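Local atomic coordinates of RNA-binding protein (Sulfolobus solfataricus, PDB entry 2NRQ), a protein that is of unknown function, resembling RNA-binding proteins in structure although it probably does not bind RNA itself. Residues A[20-23]-A[24-28]. Numbering follows the deposited sequence.
Sequences YNKI and VNTIE
Val24 lays its CG2 methyl over one face of the Tyr20 ring, one helical turn back, in a CH-pi contact. CG2 of Val24 stands 3.6 Å from the centroid of the Tyr20 ring and 20° off the ring normal, displaced toward the hydroxyl-bearing end, where CZ of Tyr20 is its nearest ring atom. Tyr20 turns CG away from its own amide nitrogen (chi1 170°), which carries the ring along the helix flank to meet that methyl. Cutting the Tyr20 side chain back to an alanine is likely to leave the Val24 methyl without its aromatic cover and to open a gap against Ile54 and Val42 of the sheet. On another side of the helix, Lys22 O is gripped twice by Thr26, whose N and OG1 approach from opposite faces of the carbonyl plane. Thr26 N lies 3.0 Å from Lys22 O, and Thr26 OG1 lies 2.7 Å from Lys22 O. With chi1 at -65°, the hydroxyl folds back over the preceding turn, while the bent Lys22 chain passes it, its CD 3.5 Å from Thr26 OG1. Ile23 and Ile27, one turn apart, run alongside each other, CG2 of Ile23 3.9 Å from CD1 of Ile27. The i to i+4 backbone bonds of the helix, among them Asn25 N to Asn21 O at 2.9 Å, set the spacing of these side chains. Thr26 also touches helix 103-109. Ile23 and Ile27 pack on strand 7-14 while Asn21 and Asn25 are exposed, the pattern of an amphipathic alpha-helix laid against an antiparallel sheet.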
loop_
_atom_site.group_PDB
_atom_site.type_symbol
_atom_site.label_atom_id
_atom_site.label_comp_id
_atom_site.label_asym_id
_atom_site.label_seq_id
_atom_site.Cartn_x
_atom_site.Cartn_y
_atom_site.Cartn_z
ATOM N N TYR A 20 2.928 -11.774 12.372
ATOM C CA TYR A 20 2.007 -10.653 12.427
ATOM C C TYR A 20 2.594 -9.368 13.008
ATOM O O TYR A 20 2.407 -8.289 12.445
ATOM C CB TYR A 20 0.771 -11.061 13.228
ATOM C CG TYR A 20 -0.147 -9.912 13.552
ATOM C CD1 TYR A 20 -1.054 -9.429 12.610
ATOM C CD2 TYR A 20 -0.065 -9.267 14.784
ATOM C CE1 TYR A 20 -1.855 -8.327 12.885
ATOM C CE2 TYR A 20 -0.856 -8.163 15.069
ATOM C CZ TYR A 20 -1.747 -7.692 14.114
ATOM O OH TYR A 20 -2.479 -6.557 14.374
ATOM N N ASN A 21 3.296 -9.473 14.132
ATOM C CA ASN A 21 3.880 -8.290 14.766
ATOM C C ASN A 21 4.954 -7.651 13.895
ATOM O O ASN A 21 5.002 -6.426 13.725
ATOM C CB ASN A 21 4.464 -8.664 16.123
ATOM C CG ASN A 21 3.407 -9.158 17.087
ATOM O OD1 ASN A 21 2.420 -8.466 17.343
ATOM N ND2 ASN A 21 3.606 -10.363 17.626
ATOM N N LYS A 22 5.810 -8.501 13.345
ATOM C CA LYS A 22 6.889 -8.070 12.478
ATOM C C LYS A 22 6.315 -7.211 11.348
ATOM O O LYS A 22 6.844 -6.145 11.041
ATOM C CB LYS A 22 7.596 -9.312 11.919
ATOM C CG LYS A 22 8.969 -9.072 11.322
ATOM C CD LYS A 22 8.891 -8.213 10.080
ATOM C CE LYS A 22 10.279 -7.817 9.646
ATOM N NZ LYS A 22 11.040 -7.244 10.803
ATOM N N ILE A 23 5.228 -7.675 10.734
ATOM C CA ILE A 23 4.586 -6.939 9.642
ATOM C C ILE A 23 3.988 -5.597 10.102
ATOM O O ILE A 23 4.186 -4.557 9.463
ATOM C CB ILE A 23 3.469 -7.782 8.994
ATOM C CG1 ILE A 23 4.042 -9.099 8.483
ATOM C CG2 ILE A 23 2.831 -7.026 7.837
ATOM C CD1 ILE A 23 2.981 -10.093 8.000
ATOM N N VAL A 24 3.257 -5.635 11.214
ATOM C CA VAL A 24 2.623 -4.442 11.775
ATOM C C VAL A 24 3.657 -3.371 12.037
ATOM O O VAL A 24 3.510 -2.232 11.587
ATOM C CB VAL A 24 1.910 -4.751 13.130
ATOM C CG1 VAL A 24 1.339 -3.462 13.733
ATOM C CG2 VAL A 24 0.800 -5.767 12.917
ATOM N N ASN A 25 4.701 -3.744 12.777
ATOM C CA ASN A 25 5.754 -2.796 13.107
ATOM C C ASN A 25 6.381 -2.258 11.848
ATOM O O ASN A 25 6.566 -1.042 11.712
ATOM C CB ASN A 25 6.829 -3.441 13.965
ATOM C CG ASN A 25 6.286 -3.984 15.265
ATOM O OD1 ASN A 25 5.355 -3.416 15.848
ATOM N ND2 ASN A 25 6.871 -5.086 15.741
ATOM N N THR A 26 6.696 -3.160 10.920
ATOM C CA THR A 26 7.298 -2.738 9.667
ATOM C C THR A 26 6.412 -1.696 9.002
ATOM O O THR A 26 6.878 -0.604 8.664
ATOM C CB THR A 26 7.501 -3.920 8.688
ATOM O OG1 THR A 26 8.444 -4.843 9.236
ATOM C CG2 THR A 26 8.037 -3.418 7.350
ATOM N N ILE A 27 5.135 -2.018 8.824
ATOM C CA ILE A 27 4.226 -1.076 8.173
ATOM C C ILE A 27 4.027 0.232 8.939
ATOM O O ILE A 27 4.108 1.316 8.363
ATOM C CB ILE A 27 2.858 -1.727 7.897
ATOM C CG1 ILE A 27 3.038 -2.901 6.925
ATOM C CG2 ILE A 27 1.898 -0.697 7.340
ATOM C CD1 ILE A 27 1.755 -3.531 6.451
ATOM N N GLU A 28 3.784 0.142 10.241
ATOM C CA GLU A 28 3.571 1.355 11.020
ATOM C C GLU A 28 4.837 2.218 11.072
ATOM O O GLU A 28 4.768 3.443 11.224
ATOM C CB GLU A 28 3.074 0.999 12.423
ATOM C CG GLU A 28 1.857 0.114 12.367
ATOM C CD GLU A 28 1.111 0.002 13.675
ATOM O OE1 GLU A 28 1.748 -0.218 14.724
ATOM O OE2 GLU A 28 -0.128 0.122 13.644
#